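Local coordinates for protein UDP-N-acetylmuramate-alanine ligase MurC (Thermotoga maritima, PDB 1J6U) that catalyses the ATP-dependent joining of L-alanine to UDP-N-acetylmuramate, a step of peptidoglycan synthesis that builds the bacterial cell wall, at residues 115-121 with 182-188; 352-358 with 379-385. One frame throughout, in Å; residues are numbered along the deposited sequence.

Interaction 1: 115-121 with 182-188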
ATOM      1  N   GLU A 115      10.174   5.660  19.641  1.00 40.63           N
ATOM      2  CA  GLU A 115      10.325   4.226  19.430  1.00 39.12           C
ATOM      3  C   GLU A 115       9.797   4.006  18.019  1.00 43.51           C
ATOM      4  O   GLU A 115       8.693   4.435  17.689  1.00 42.42           O
ATOM      5  CB  GLU A 115       9.471   3.459  20.440  1.00 47.21           C
ATOM      6  CG  GLU A 115       9.588   1.939  20.374  1.00 44.53           C
ATOM      7  CD  GLU A 115       8.529   1.230  21.237  1.00 61.93           C
ATOM      8  OE1 GLU A 115       7.610   1.902  21.776  1.00 64.12           O
ATOM      9  OE2 GLU A 115       8.607  -0.012  21.369  1.00 59.35           O
ATOM     10  N   GLU A 116      10.556   3.303  17.196  1.00 44.36           N
ATOM     11  CA  GLU A 116      10.146   3.098  15.820  1.00 39.98           C
ATOM     12  C   GLU A 116       9.729   1.712  15.331  1.00 43.75           C
ATOM     13  O   GLU A 116      10.462   0.743  15.474  1.00 41.10           O
ATOM     14  CB  GLU A 116      11.251   3.598  14.900  1.00 35.93           C
ATOM     15  CG  GLU A 116      11.551   5.076  15.022  1.00 40.40           C
ATOM     16  CD  GLU A 116      12.773   5.477  14.190  1.00 42.37           C
ATOM     17  OE1 GLU A 116      13.229   4.660  13.343  1.00 36.08           O
ATOM     18  OE2 GLU A 116      13.277   6.611  14.388  1.00 41.23           O
ATOM     19  N   PHE A 117       8.548   1.648  14.717  1.00 40.81           N
ATOM     20  CA  PHE A 117       8.064   0.422  14.133  1.00 40.38           C
ATOM     21  C   PHE A 117       8.141   0.639  12.612  1.00 40.95           C
ATOM     22  O   PHE A 117       7.403   1.439  12.041  1.00 35.12           O
ATOM     23  CB  PHE A 117       6.608   0.144  14.523  1.00 41.00           C
ATOM     24  CG  PHE A 117       6.409  -0.207  15.978  1.00 48.12           C
ATOM     25  CD1 PHE A 117       6.462   0.781  16.966  1.00 52.25           C
ATOM     26  CD2 PHE A 117       6.072  -1.501  16.355  1.00 48.00           C
ATOM     27  CE1 PHE A 117       6.175   0.486  18.286  1.00 40.32           C
ATOM     28  CE2 PHE A 117       5.781  -1.797  17.680  1.00 34.76           C
ATOM     29  CZ  PHE A 117       5.833  -0.798  18.637  1.00 40.12           C
ATOM     30  N   ALA A 118       9.058  -0.065  11.966  1.00 37.00           N
ATOM     31  CA  ALA A 118       9.216   0.017  10.528  1.00 29.64           C
ATOM     32  C   ALA A 118       8.798  -1.280   9.828  1.00 36.05           C
ATOM     33  O   ALA A 118       8.988  -2.415  10.327  1.00 32.82           O
ATOM     34  CB  ALA A 118      10.661   0.346  10.184  1.00 29.65           C
ATOM     35  N   VAL A 119       8.204  -1.109   8.660  1.00 38.51           N
ATOM     36  CA  VAL A 119       7.815  -2.257   7.876  1.00 33.84           C
ATOM     37  C   VAL A 119       8.376  -2.035   6.495  1.00 34.79           C
ATOM     38  O   VAL A 119       8.266  -0.945   5.949  1.00 35.50           O
ATOM     39  CB  VAL A 119       6.300  -2.379   7.794  1.00 31.05           C
ATOM     40  CG1 VAL A 119       5.916  -3.552   6.876  1.00 26.17           C
ATOM     41  CG2 VAL A 119       5.730  -2.551   9.201  1.00 28.75           C
ATOM     42  N   THR A 120       8.994  -3.052   5.930  1.00 31.04           N
ATOM     43  CA  THR A 120       9.521  -2.915   4.585  1.00 41.15           C
ATOM     44  C   THR A 120       9.307  -4.253   3.910  1.00 40.90           C
ATOM     45  O   THR A 120       8.913  -5.218   4.556  1.00 35.51           O
ATOM     46  CB  THR A 120      11.039  -2.579   4.553  1.00 50.22           C
ATOM     47  OG1 THR A 120      11.414  -2.192   3.221  1.00 49.64           O
ATOM     48  CG2 THR A 120      11.856  -3.799   4.926  1.00 47.92           C
ATOM     49  N   GLY A 121       9.570  -4.310   2.611  1.00 46.25           N
ATOM     50  CA  GLY A 121       9.382  -5.555   1.889  1.00 49.07           C
ATOM     51  C   GLY A 121       8.895  -5.309   0.470  1.00 48.09           C
ATOM     52  O   GLY A 121       8.546  -4.202   0.102  1.00 49.00           O
ATOM     53  N   PRO A 182      15.395   1.385  12.853  1.00 42.11           N
ATOM     54  CA  PRO A 182      14.220   1.337  13.730  1.00 45.68           C
ATOM     55  C   PRO A 182      14.477   0.358  14.873  1.00 45.55           C
ATOM     56  O   PRO A 182      15.447  -0.416  14.842  1.00 47.08           O
ATOM     57  CB  PRO A 182      13.137   0.818  12.802  1.00 46.07           C
ATOM     58  CG  PRO A 182      13.946  -0.190  11.922  1.00 33.54           C
ATOM     59  CD  PRO A 182      15.165   0.630  11.599  1.00 37.95           C
ATOM     60  N   ASN A 183      13.602   0.394  15.866  1.00 39.16           N
ATOM     61  CA  ASN A 183      13.680  -0.511  17.010  1.00 34.49           C
ATOM     62  C   ASN A 183      13.297  -1.888  16.497  1.00 40.71           C
ATOM     63  O   ASN A 183      13.988  -2.894  16.748  1.00 43.55           O
ATOM     64  CB  ASN A 183      12.653  -0.127  18.086  1.00 33.55           C
ATOM     65  CG  ASN A 183      12.969   1.182  18.771  1.00 45.07           C
ATOM     66  OD1 ASN A 183      12.958   2.259  18.158  1.00 46.65           O
ATOM     67  ND2 ASN A 183      13.244   1.101  20.067  1.00 49.04           N
ATOM     68  N   TYR A 184      12.160  -1.905  15.794  1.00 41.92           N
ATOM     69  CA  TYR A 184      11.581  -3.119  15.245  1.00 35.97           C
ATOM     70  C   TYR A 184      11.356  -2.941  13.759  1.00 37.84           C
ATOM     71  O   TYR A 184      10.924  -1.896  13.305  1.00 41.06           O
ATOM     72  CB  TYR A 184      10.243  -3.385  15.910  1.00 38.87           C
ATOM     73  CG  TYR A 184      10.202  -2.953  17.338  1.00 39.32           C
ATOM     74  CD1 TYR A 184       9.310  -1.992  17.766  1.00 34.74           C
ATOM     75  CD2 TYR A 184      11.080  -3.496  18.268  1.00 40.99           C
ATOM     76  CE1 TYR A 184       9.288  -1.575  19.089  1.00 39.81           C
ATOM     77  CE2 TYR A 184      11.067  -3.084  19.580  1.00 39.99           C
ATOM     78  CZ  TYR A 184      10.176  -2.129  19.988  1.00 46.24           C
ATOM     79  OH  TYR A 184      10.197  -1.738  21.301  1.00 48.53           O
ATOM     80  N   LEU A 185      11.642  -3.989  13.019  1.00 30.30           N
ATOM     81  CA  LEU A 185      11.486  -3.995  11.602  1.00 32.57           C
ATOM     82  C   LEU A 185      10.845  -5.309  11.129  1.00 42.49           C
ATOM     83  O   LEU A 185      11.337  -6.416  11.455  1.00 33.31           O
ATOM     84  CB  LEU A 185      12.847  -3.872  10.951  1.00 42.30           C
ATOM     85  CG  LEU A 185      12.838  -4.210   9.465  1.00 45.75           C
ATOM     86  CD1 LEU A 185      12.255  -2.994   8.735  1.00 36.49           C
ATOM     87  CD2 LEU A 185      14.250  -4.561   8.965  1.00 43.91           C
ATOM     88  N   ILE A 186       9.724  -5.194  10.406  1.00 36.97           N
ATOM     89  CA  ILE A 186       9.133  -6.386   9.798  1.00 33.56           C
ATOM     90  C   ILE A 186       9.579  -6.307   8.328  1.00 36.20           C
ATOM     91  O   ILE A 186       9.507  -5.237   7.691  1.00 29.01           O
ATOM     92  CB  ILE A 186       7.599  -6.388   9.791  1.00 35.25           C
ATOM     93  CG1 ILE A 186       7.042  -6.595  11.198  1.00 28.22           C
ATOM     94  CG2 ILE A 186       7.106  -7.494   8.877  1.00 28.63           C
ATOM     95  CD1 ILE A 186       5.485  -6.509  11.268  1.00 23.58           C
ATOM     96  N   ILE A 187      10.094  -7.410   7.810  1.00 34.89           N
ATOM     97  CA  ILE A 187      10.494  -7.458   6.411  1.00 28.13           C
ATOM     98  C   ILE A 187       9.532  -8.505   5.877  1.00 38.29           C
ATOM     99  O   ILE A 187       9.724  -9.696   6.146  1.00 33.60           O
ATOM    100  CB  ILE A 187      11.920  -7.997   6.205  1.00 35.69           C
ATOM    101  CG1 ILE A 187      12.949  -7.111   6.920  1.00 41.20           C
ATOM    102  CG2 ILE A 187      12.228  -8.064   4.709  1.00 31.48           C
ATOM    103  CD1 ILE A 187      14.405  -7.638   6.780  1.00 36.86           C
ATOM    104  N   THR A 188       8.513  -8.067   5.127  1.00 29.68           N
ATOM    105  CA  THR A 188       7.478  -8.983   4.592  1.00 38.28           C
ATOM    106  C   THR A 188       8.055 -10.037   3.682  1.00 35.02           C
ATOM    107  O   THR A 188       7.671 -11.212   3.755  1.00 44.42           O
ATOM    108  CB  THR A 188       6.418  -8.234   3.799  1.00 39.66           C
ATOM    109  OG1 THR A 188       7.078  -7.413   2.829  1.00 48.29           O
ATOM    110  CG2 THR A 188       5.581  -7.364   4.702  1.00 29.52           C
TER

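Interaction 2: 352-358 with 379-385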
ATOM      1  N   LYS A 352     -20.985 -13.522  -9.755  1.00 39.79           N
ATOM      2  CA  LYS A 352     -20.320 -13.343 -11.041  1.00 34.61           C
ATOM      3  C   LYS A 352     -19.160 -12.386 -10.765  1.00 33.40           C
ATOM      4  O   LYS A 352     -19.342 -11.340 -10.125  1.00 35.52           O
ATOM      5  CB  LYS A 352     -21.287 -12.705 -12.039  1.00 42.66           C
ATOM      6  CG  LYS A 352     -20.714 -12.442 -13.421  1.00 48.94           C
ATOM      7  CD  LYS A 352     -21.789 -12.606 -14.480  1.00 59.80           C
ATOM      8  CE  LYS A 352     -21.715 -11.576 -15.605  1.00 68.41           C
ATOM      9  NZ  LYS A 352     -22.299 -10.269 -15.181  1.00 81.35           N
ATOM     10  N   ILE A 353     -17.967 -12.755 -11.217  1.00 36.17           N
ATOM     11  CA  ILE A 353     -16.788 -11.919 -11.022  1.00 34.32           C
ATOM     12  C   ILE A 353     -16.421 -11.242 -12.326  1.00 40.10           C
ATOM     13  O   ILE A 353     -16.125 -11.918 -13.331  1.00 34.36           O
ATOM     14  CB  ILE A 353     -15.572 -12.734 -10.561  1.00 34.18           C
ATOM     15  CG1 ILE A 353     -15.935 -13.534  -9.321  1.00 38.00           C
ATOM     16  CG2 ILE A 353     -14.421 -11.787 -10.227  1.00 35.76           C
ATOM     17  CD1 ILE A 353     -16.478 -12.682  -8.206  1.00 43.77           C
ATOM     18  N   VAL A 354     -16.458  -9.910 -12.304  1.00 31.45           N
ATOM     19  CA  VAL A 354     -16.139  -9.099 -13.475  1.00 32.60           C
ATOM     20  C   VAL A 354     -14.915  -8.231 -13.215  1.00 32.42           C
ATOM     21  O   VAL A 354     -14.918  -7.383 -12.316  1.00 36.77           O
ATOM     22  CB  VAL A 354     -17.286  -8.165 -13.840  1.00 28.85           C
ATOM     23  CG1 VAL A 354     -16.858  -7.289 -14.984  1.00 24.94           C
ATOM     24  CG2 VAL A 354     -18.513  -8.978 -14.208  1.00 27.67           C
ATOM     25  N   VAL A 355     -13.866  -8.459 -13.992  1.00 40.75           N
ATOM     26  CA  VAL A 355     -12.645  -7.691 -13.846  1.00 32.47           C
ATOM     27  C   VAL A 355     -12.516  -6.647 -14.947  1.00 39.45           C
ATOM     28  O   VAL A 355     -12.646  -6.955 -16.125  1.00 50.25           O
ATOM     29  CB  VAL A 355     -11.424  -8.583 -13.903  1.00 34.60           C
ATOM     30  CG1 VAL A 355     -10.161  -7.760 -13.668  1.00 34.45           C
ATOM     31  CG2 VAL A 355     -11.552  -9.663 -12.886  1.00 32.29           C
ATOM     32  N   ILE A 356     -12.318  -5.406 -14.529  1.00 34.66           N
ATOM     33  CA  ILE A 356     -12.086  -4.281 -15.404  1.00 36.10           C
ATOM     34  C   ILE A 356     -10.615  -3.975 -15.049  1.00 43.43           C
ATOM     35  O   ILE A 356     -10.305  -3.421 -13.983  1.00 39.78           O
ATOM     36  CB  ILE A 356     -12.979  -3.098 -15.034  1.00 37.01           C
ATOM     37  CG1 ILE A 356     -14.452  -3.497 -15.211  1.00 40.22           C
ATOM     38  CG2 ILE A 356     -12.631  -1.908 -15.919  1.00 30.65           C
ATOM     39  CD1 ILE A 356     -15.129  -3.899 -13.920  1.00 46.21           C
ATOM     40  N   PHE A 357      -9.713  -4.364 -15.936  1.00 40.48           N
ATOM     41  CA  PHE A 357      -8.292  -4.223 -15.690  1.00 42.25           C
ATOM     42  C   PHE A 357      -7.532  -3.222 -16.530  1.00 47.05           C
ATOM     43  O   PHE A 357      -7.530  -3.309 -17.757  1.00 48.55           O
ATOM     44  CB  PHE A 357      -7.662  -5.599 -15.861  1.00 46.71           C
ATOM     45  CG  PHE A 357      -6.163  -5.606 -15.784  1.00 51.04           C
ATOM     46  CD1 PHE A 357      -5.506  -5.076 -14.681  1.00 56.45           C
ATOM     47  CD2 PHE A 357      -5.411  -6.211 -16.785  1.00 46.93           C
ATOM     48  CE1 PHE A 357      -4.113  -5.155 -14.575  1.00 56.01           C
ATOM     49  CE2 PHE A 357      -4.030  -6.296 -16.690  1.00 44.22           C
ATOM     50  CZ  PHE A 357      -3.377  -5.768 -15.583  1.00 45.17           C
ATOM     51  N   GLN A 358      -6.864  -2.290 -15.866  1.00 40.71           N
ATOM     52  CA  GLN A 358      -6.052  -1.292 -16.559  1.00 39.56           C
ATOM     53  C   GLN A 358      -4.599  -1.715 -16.343  1.00 45.84           C
ATOM     54  O   GLN A 358      -4.069  -1.522 -15.268  1.00 50.74           O
ATOM     55  CB  GLN A 358      -6.307   0.090 -15.964  1.00 37.38           C
ATOM     56  CG  GLN A 358      -5.372   1.194 -16.464  1.00 28.90           C
ATOM     57  CD  GLN A 358      -5.588   2.514 -15.733  1.00 44.80           C
ATOM     58  OE1 GLN A 358      -5.459   2.595 -14.501  1.00 57.56           O
ATOM     59  NE2 GLN A 358      -5.915   3.560 -16.489  1.00 51.28           N
ATOM     60  N   ALA A 379     -11.814 -15.004 -13.863  1.00 44.81           N
ATOM     61  CA  ALA A 379     -12.944 -14.064 -13.874  1.00 37.30           C
ATOM     62  C   ALA A 379     -14.008 -14.528 -14.849  1.00 38.57           C
ATOM     63  O   ALA A 379     -13.713 -15.257 -15.773  1.00 44.68           O
ATOM     64  CB  ALA A 379     -12.488 -12.669 -14.260  1.00 33.86           C
ATOM     65  N   ASP A 380     -15.252 -14.114 -14.647  1.00 34.67           N
ATOM     66  CA  ASP A 380     -16.318 -14.513 -15.557  1.00 42.03           C
ATOM     67  C   ASP A 380     -16.363 -13.619 -16.787  1.00 43.01           C
ATOM     68  O   ASP A 380     -16.698 -14.059 -17.872  1.00 51.72           O
ATOM     69  CB  ASP A 380     -17.639 -14.450 -14.828  1.00 48.45           C
ATOM     70  CG  ASP A 380     -17.638 -15.307 -13.613  1.00 46.93           C
ATOM     71  OD1 ASP A 380     -17.485 -16.535 -13.789  1.00 63.99           O
ATOM     72  OD2 ASP A 380     -17.763 -14.761 -12.492  1.00 55.95           O
ATOM     73  N   GLU A 381     -16.030 -12.356 -16.594  1.00 41.41           N
ATOM     74  CA  GLU A 381     -15.995 -11.396 -17.666  1.00 41.81           C
ATOM     75  C   GLU A 381     -14.761 -10.568 -17.467  1.00 39.61           C
ATOM     76  O   GLU A 381     -14.428 -10.219 -16.332  1.00 42.46           O
ATOM     77  CB  GLU A 381     -17.192 -10.448 -17.592  1.00 44.31           C
ATOM     78  CG  GLU A 381     -18.518 -11.146 -17.489  1.00 70.31           C
ATOM     79  CD  GLU A 381     -19.290 -11.112 -18.774  1.00 86.09           C
ATOM     80  OE1 GLU A 381     -19.032 -11.975 -19.660  1.00 93.45           O
ATOM     81  OE2 GLU A 381     -20.150 -10.200 -18.890  1.00 99.08           O
ATOM     82  N   VAL A 382     -14.072 -10.261 -18.561  1.00 42.36           N
ATOM     83  CA  VAL A 382     -12.936  -9.369 -18.467  1.00 41.32           C
ATOM     84  C   VAL A 382     -13.008  -8.205 -19.447  1.00 35.98           C
ATOM     85  O   VAL A 382     -13.216  -8.404 -20.636  1.00 40.35           O
ATOM     86  CB  VAL A 382     -11.589 -10.060 -18.744  1.00 44.42           C
ATOM     87  CG1 VAL A 382     -10.456  -9.070 -18.403  1.00 35.79           C
ATOM     88  CG2 VAL A 382     -11.461 -11.316 -17.946  1.00 43.92           C
ATOM     89  N   VAL A 383     -12.835  -6.997 -18.937  1.00 37.82           N
ATOM     90  CA  VAL A 383     -12.759  -5.792 -19.766  1.00 41.68           C
ATOM     91  C   VAL A 383     -11.330  -5.252 -19.542  1.00 43.13           C
ATOM     92  O   VAL A 383     -10.982  -4.901 -18.420  1.00 42.18           O
ATOM     93  CB  VAL A 383     -13.737  -4.669 -19.329  1.00 38.78           C
ATOM     94  CG1 VAL A 383     -13.458  -3.392 -20.161  1.00 30.21           C
ATOM     95  CG2 VAL A 383     -15.176  -5.090 -19.551  1.00 35.09           C
ATOM     96  N   VAL A 384     -10.494  -5.214 -20.580  1.00 47.17           N
ATOM     97  CA  VAL A 384      -9.130  -4.688 -20.435  1.00 42.84           C
ATOM     98  C   VAL A 384      -9.101  -3.293 -21.047  1.00 43.21           C
ATOM     99  O   VAL A 384      -9.801  -3.070 -22.017  1.00 45.20           O
ATOM    100  CB  VAL A 384      -8.112  -5.480 -21.238  1.00 42.05           C
ATOM    101  CG1 VAL A 384      -6.728  -4.976 -20.908  1.00 49.76           C
ATOM    102  CG2 VAL A 384      -8.237  -6.952 -20.962  1.00 47.35           C
ATOM    103  N   THR A 385      -8.326  -2.366 -20.479  1.00 45.57           N
ATOM    104  CA  THR A 385      -8.194  -1.030 -21.050  1.00 44.96           C
ATOM    105  C   THR A 385      -6.766  -0.921 -21.499  1.00 48.70           C
ATOM    106  O   THR A 385      -5.967  -1.842 -21.315  1.00 45.82           O
ATOM    107  CB  THR A 385      -8.315   0.137 -20.088  1.00 50.84           C
ATOM    108  OG1 THR A 385      -9.105  -0.211 -18.963  1.00 77.26           O
ATOM    109  CG2 THR A 385      -8.963   1.303 -20.825  1.00 44.16           C
TER

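Interaction 1: 115-121 with 182-188
Tyr184 turns the edge of its ring onto a face of Phe117: Tyr184 CD1 sits over the centre of the Phe117 ring, 3.5 Å above its plane, the planes 63° apart, a T-shaped pair. Both rings leave neighbouring parallel strands on the same side, and Phe117, with CG beside its own backbone N (chi1 -69°), turns one face to Tyr184. On the opposite side of the sheet lie Ala118, Thr120, Leu185 and Ile187: Ala118 CB meets Pro182 CB at 3.6 Å, a small side chain against a rigid ring, and Thr120 CG2 touches Leu185 CD1 at 3.9 Å while its OG1 turns to the carbonyl of Leu170. Before the regular ladder begins, Asn183 takes a backbone role: its OD1 accepts from Glu116 N at 2.8 Å, nearly straight at the hydrogen, the donor well above the amide plane. At the far end Thr188 N binds Thr120 O at 2.9 Å, and at Gly121 a side chain would collide with Thr188 OG1. Gly121 opens the predicted ATP-binding loop, the P-loop. Parallel backbone bonds thus join the strands, apolar side chains pack on both faces, and glycine lets the loop pass close to Thr188, whose hydroxyl bonds Asp123 O.

Interaction 2: 352-358 with 379-385
Val355 and Ala379 make the tight spot: Val355 CG2 presses on Ala379 CB at 3.4 Å, closer than carbons usually come. The small methyl suits this place just before strand 381-384. Here Ile353 O takes two donors in its carbonyl plane, Asp380 N at 2.7 Å and Glu381 N at 3.3 Å. Asp380, its CG beside its own backbone N (chi1 -57°), places OD2 improbably close to Ile353 N, a bond of doubtful geometry. These are parallel strands of the C-terminal, Rossmann-like domain of the Mur ligases, and beyond Val355 the ladder is regular, with Phe357 N bound to Val383 O at 2.8 Å. Beta-branched Val382, Val383 and Val384 suit extended chain, and Val384, like Phe357, packs against Ile403 of helix 400-409. Across the sheet from Ala379, at the same end, where Lys352 and Glu381 are partly exposed, the packing is looser. Lys352 lays CE against Glu381 CG at 3.7 Å, but NZ stays 4.3 Å from Glu381 OE2, beyond a salt bridge. With an alanine in place of Lys352, CG of Glu381 would probably lose its cover and the carboxylate a nearby positive charge. Val354 CG2 lies alongside Glu381 CB at 3.9 Å.

How the interactions relate
From the N terminus, the chain first builds the parallel sheet that begins with strand 14-18, then enters the central domain through strand 116-120. Interaction 1 closes a loop of 60 residues that holds helix 125-138 and strand 166-170; the latter lies on the other side of 116-120 from 184-187. Only after the rest of this domain does interaction 2 close a shorter loop of 20 residues around helix 371-376, in the C-terminal domain. The two loops are in series, neither nested nor crossed. Their centres lie about 36 Å apart, on opposite sides of the chain's centre, and each ties adjacent parallel strands within its own sheet.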